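Local structure of putative cytoplasmic protein (Enterobacter cloacae, 4HFL) at residues A23-N26 with R27-V31; K96-I99 with A100-P103. The protein probably acts as a type VI secretion effector amidase of the Tae4 family, cutting peptide bonds in the peptidoglycan of rival bacteria. One frame throughout, in Å; residues are numbered along the deposited sequence.

Contact 1. Residues A23-N26 with R27-V31; sequences AAWN and RFKEV
Arg27 folds back over the turn of alpha-helix that carries Ala23 and Asn26, in helix 21-30, near the start of this Tae4 amidase. Its CB lies 3.7 Å from Ala23 O, and CG comes closer to the same oxygen. That oxygen is already taken by the backbone, because Arg27 N donates to Ala23 O at 3.0 Å in the first of four successive i to i+4 bonds running from Ala23 O to Glu30 N; Val31 N carries the pattern on to Arg27 O. Beyond CG the chain bends twice, at chi2 (-73°) and chi3 (76°), which swings the guanidinium back across the helix surface. There Asn26 CB sits over one face of the group, 3.7 Å from Arg27 NH2. The edge belongs to Glu30, one turn further on, in a side-on, two-pronged i to i+3 salt bridge. Both carboxylate oxygens lie close to the guanidinium plane, although the carboxylate itself is met from above its own plane. Glu30 OE1 has a further hydrogen bond to Tyr65 OH, and this ties the pair to helix 59-69.

Round the helix, Lys29 runs extended past CG and crosses the Trp25 indole obliquely, with Lys29 CE 3.6 Å from Trp25 NE1. Phe28 and Ala24 turn inward, where Phe28 packs on Val66 and both touch Leu144 of strand 138-145. At the charged edge, Arg27 NE reaches Glu30 OE1 at 2.8 Å and Arg27 NH2 reaches Glu30 OE2 at 2.6 Å.

Contact 2. Residues K96-I99 with A100-P103; sequences KDMI and AFLP
Met98, Ile99 and Ala100 carry this turn of helix 95-106. Met98 reaches forward to Leu102 and Phe101: Met98 SD lies 4.1 Å from Leu102 CG. The methionine leaves the backbone with CG anti to its own N (chi1 177°), then bends at chi2 and chi3. This keeps SD beside the following turn, where it touches both Leu102 and Phe101. Toward the Phe101 ring SD comes in at the edge, near the ring plane, 4.3 Å from Phe101 CD2. Leu102 CD1 comes 4.2 Å from Met98 CG, and Leu102 CG lies 3.4 Å from Met98 O. That same oxygen accepts the backbone bond from Leu102 N, at 3.0 Å.

Ala100 lies on the exposed side of the helix. Its N bonds to Lys96 O, and Ala100 CB stands 3.5 Å from that oxygen. Ile99 CB lies 3.2 Å from Ala100 N. Phe101 N to Asp97 O carries the alpha-helical pattern forward, but the series is interrupted at Pro103, which has no N-H to give: Pro103 CD sits against Ile99 O at 3.2 Å, and the helix is kinked there.

Met98 also packs on Met63 and Leu67 of helix 59-69, and Ile99 and Leu102 meet Ile129 of strand 126-133, so the helix is wedged between helix and sheet. Phe101 makes an edge-to-face contact with Tyr80, and buried Asp97 OD2 is hydrogen-bonded to Ala81 N. Across this turn, direction comes from the three backbone bonds, while Met98, Phe101 and Leu102 meet through carbon and sulfur and depend on van der Waals fit.

Contact 1 takes in most of helix 21-30 and the residue just after it, contact 2 residues 96-103 within helix 95-106, and the two lie on opposite sides of the chain's centre, their own centres about 19 Å apart. They do not touch, but both pack on helix 59-69: Phe28 and Met98 each reach Met63, and each helix also meets a strand of the four-stranded sheet, 138-145 and 126-133 respectively. Contact 1 joins a buried face to an outer face that carries one salt bridge, Arg27 to Glu30. Contact 2 has more buried residues; the contacts between its side chains are apolar, with Asp97 turned to Ala81 and a proline breaking one bond of the backbone series.

Contact 1. Residues A23-N26 with R27-V31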
loop_
_atom_site.group_PDB
_atom_site.type_symbol
_atom_site.label_atom_id
_atom_site.label_comp_id
_atom_site.label_asym_id
_atom_site.label_seq_id
_atom_site.Cartn_x
_atom_site.Cartn_y
_atom_site.Cartn_z
ATOM N N ALA A 23 12.462 8.330 -0.514
ATOM C CA ALA A 23 11.460 8.988 0.319
ATOM C C ALA A 23 10.296 8.062 0.702
ATOM O O ALA A 23 9.848 8.038 1.862
ATOM C CB ALA A 23 10.950 10.225 -0.374
ATOM N N ALA A 24 9.797 7.320 -0.279
ATOM C CA ALA A 24 8.740 6.361 -0.027
ATOM C C ALA A 24 9.227 5.317 0.989
ATOM O O ALA A 24 8.554 5.030 1.976
ATOM C CB ALA A 24 8.315 5.708 -1.346
ATOM N N TRP A 25 10.427 4.787 0.770
ATOM C CA TRP A 25 10.982 3.775 1.665
ATOM C C TRP A 25 11.118 4.290 3.098
ATOM O O TRP A 25 10.846 3.556 4.072
ATOM C CB TRP A 25 12.340 3.290 1.143
ATOM C CG TRP A 25 12.833 2.087 1.891
ATOM C CD1 TRP A 25 13.641 2.073 3.001
ATOM C CD2 TRP A 25 12.533 0.710 1.595
ATOM N NE1 TRP A 25 13.860 0.769 3.405
ATOM C CE2 TRP A 25 13.193 -0.080 2.556
ATOM C CE3 TRP A 25 11.771 0.075 0.607
ATOM C CZ2 TRP A 25 13.110 -1.469 2.552
ATOM C CZ3 TRP A 25 11.699 -1.295 0.608
ATOM C CH2 TRP A 25 12.363 -2.051 1.569
ATOM N N ASN A 26 11.539 5.551 3.217
ATOM C CA ASN A 26 11.719 6.207 4.517
ATOM C C ASN A 26 10.411 6.432 5.277
ATOM O O ASN A 26 10.300 6.105 6.483
ATOM C CB ASN A 26 12.464 7.541 4.343
ATOM C CG ASN A 26 13.910 7.355 3.913
ATOM O OD1 ASN A 26 14.462 6.254 4.002
ATOM N ND2 ASN A 26 14.542 8.443 3.461
ATOM N N ARG A 27 9.408 6.982 4.585
ATOM C CA ARG A 27 8.095 7.134 5.232
ATOM C C ARG A 27 7.498 5.762 5.643
ATOM O O ARG A 27 6.958 5.573 6.772
ATOM C CB ARG A 27 7.120 7.927 4.338
ATOM C CG ARG A 27 7.632 9.299 3.849
ATOM C CD ARG A 27 7.665 10.397 4.959
ATOM N NE ARG A 27 8.794 10.213 5.871
ATOM C CZ ARG A 27 10.056 10.492 5.565
ATOM N NH1 ARG A 27 10.360 10.976 4.363
ATOM N NH2 ARG A 27 11.019 10.276 6.459
ATOM N N PHE A 28 7.614 4.794 4.735
ATOM C CA PHE A 28 7.110 3.454 5.043
ATOM C C PHE A 28 7.790 2.908 6.298
ATOM O O PHE A 28 7.125 2.371 7.193
ATOM C CB PHE A 28 7.293 2.480 3.880
ATOM C CG PHE A 28 6.464 1.210 4.019
ATOM C CD1 PHE A 28 5.335 1.012 3.241
ATOM C CD2 PHE A 28 6.815 0.224 4.942
ATOM C CE1 PHE A 28 4.566 -0.156 3.365
ATOM C CE2 PHE A 28 6.056 -0.943 5.072
ATOM C CZ PHE A 28 4.940 -1.131 4.281
ATOM N N LYS A 29 9.112 3.038 6.357
ATOM C CA LYS A 29 9.848 2.622 7.540
ATOM C C LYS A 29 9.216 3.263 8.754
ATOM O O LYS A 29 8.989 2.581 9.759
ATOM C CB LYS A 29 11.336 3.000 7.449
ATOM C CG LYS A 29 12.206 1.947 6.750
ATOM C CD LYS A 29 13.686 2.095 7.126
ATOM C CE LYS A 29 14.445 0.782 6.921
ATOM N NZ LYS A 29 15.901 0.900 7.246
ATOM N N GLU A 30 8.899 4.559 8.653
ATOM C CA GLU A 30 8.224 5.226 9.778
ATOM C C GLU A 30 6.925 4.534 10.198
ATOM O O GLU A 30 6.603 4.499 11.392
ATOM C CB GLU A 30 7.958 6.704 9.483
ATOM C CG GLU A 30 9.210 7.580 9.470
ATOM C CD GLU A 30 8.972 8.914 8.790
ATOM O OE1 GLU A 30 7.846 9.154 8.302
ATOM O OE2 GLU A 30 9.911 9.728 8.741
ATOM N N VAL A 31 6.164 3.988 9.248
ATOM C CA VAL A 31 4.966 3.231 9.710
ATOM C C VAL A 31 4.988 1.680 9.655
ATOM O O VAL A 31 3.927 1.045 9.656
ATOM C CB VAL A 31 3.650 3.742 9.062
ATOM C CG1 VAL A 31 3.307 5.112 9.582
ATOM C CG2 VAL A 31 3.780 3.766 7.543
#

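Contact 2. Residues K96-I99 with A100-P103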
loop_
_atom_site.group_PDB
_atom_site.type_symbol
_atom_site.label_atom_id
_atom_site.label_comp_id
_atom_site.label_asym_id
_atom_site.label_seq_id
_atom_site.Cartn_x
_atom_site.Cartn_y
_atom_site.Cartn_z
ATOM N N LYS A 96 -8.612 -2.535 -1.373
ATOM C CA LYS A 96 -9.129 -2.472 -2.746
ATOM C C LYS A 96 -9.143 -1.027 -3.254
ATOM O O LYS A 96 -8.915 -0.763 -4.446
ATOM C CB LYS A 96 -10.534 -3.086 -2.805
ATOM C CG LYS A 96 -11.636 -2.111 -3.168
ATOM C CD LYS A 96 -12.892 -2.347 -2.330
ATOM C CE LYS A 96 -13.940 -1.278 -2.625
ATOM N NZ LYS A 96 -15.062 -1.289 -1.648
ATOM N N ASP A 97 -9.385 -0.093 -2.337
ATOM C CA ASP A 97 -9.412 1.327 -2.674
ATOM C C ASP A 97 -8.012 1.849 -2.987
ATOM O O ASP A 97 -7.829 2.642 -3.911
ATOM C CB ASP A 97 -10.008 2.140 -1.523
ATOM C CG ASP A 97 -11.495 1.881 -1.319
ATOM O OD1 ASP A 97 -12.154 1.344 -2.235
ATOM O OD2 ASP A 97 -12.007 2.240 -0.241
ATOM N N MET A 98 -7.022 1.421 -2.209
ATOM C CA MET A 98 -5.644 1.841 -2.457
ATOM C C MET A 98 -5.187 1.272 -3.805
ATOM O O MET A 98 -4.574 1.972 -4.636
ATOM C CB MET A 98 -4.740 1.351 -1.322
ATOM C CG MET A 98 -3.258 1.662 -1.499
ATOM S SD MET A 98 -2.911 3.411 -1.832
ATOM C CE MET A 98 -3.553 4.196 -0.342
ATOM N N ILE A 99 -5.527 0.001 -4.014
ATOM C CA ILE A 99 -5.204 -0.712 -5.244
ATOM C C ILE A 99 -5.800 -0.004 -6.462
ATOM O O ILE A 99 -5.116 0.178 -7.470
ATOM C CB ILE A 99 -5.654 -2.200 -5.160
ATOM C CG1 ILE A 99 -4.729 -2.978 -4.202
ATOM C CG2 ILE A 99 -5.644 -2.841 -6.516
ATOM C CD1 ILE A 99 -5.117 -4.458 -3.983
ATOM N N ALA A 100 -7.063 0.411 -6.370
ATOM C CA ALA A 100 -7.695 1.178 -7.455
ATOM C C ALA A 100 -7.085 2.574 -7.617
ATOM O O ALA A 100 -6.941 3.082 -8.728
ATOM C CB ALA A 100 -9.192 1.272 -7.224
ATOM N N PHE A 101 -6.708 3.186 -6.499
ATOM C CA PHE A 101 -6.200 4.544 -6.499
ATOM C C PHE A 101 -4.860 4.669 -7.206
ATOM O O PHE A 101 -4.636 5.626 -7.949
ATOM C CB PHE A 101 -6.064 5.041 -5.067
ATOM C CG PHE A 101 -5.515 6.436 -4.955
ATOM C CD1 PHE A 101 -6.108 7.489 -5.643
ATOM C CD2 PHE A 101 -4.420 6.700 -4.143
ATOM C CE1 PHE A 101 -5.606 8.788 -5.532
ATOM C CE2 PHE A 101 -3.912 8.000 -4.019
ATOM C CZ PHE A 101 -4.505 9.040 -4.713
ATOM N N LEU A 102 -3.964 3.718 -6.962
ATOM C CA LEU A 102 -2.595 3.843 -7.469
ATOM C C LEU A 102 -2.432 4.148 -8.980
ATOM O O LEU A 102 -1.685 5.063 -9.343
ATOM C CB LEU A 102 -1.755 2.636 -7.025
ATOM C CG LEU A 102 -1.414 2.757 -5.539
ATOM C CD1 LEU A 102 -0.914 1.438 -4.965
ATOM C CD2 LEU A 102 -0.366 3.861 -5.354
ATOM N N PRO A 103 -3.116 3.397 -9.867
ATOM C CA PRO A 103 -2.899 3.739 -11.281
ATOM C C PRO A 103 -3.433 5.131 -11.675
ATOM O O PRO A 103 -2.932 5.737 -12.625
ATOM C CB PRO A 103 -3.651 2.630 -12.034
ATOM C CG PRO A 103 -4.643 2.092 -11.053
ATOM C CD PRO A 103 -3.958 2.196 -9.714
#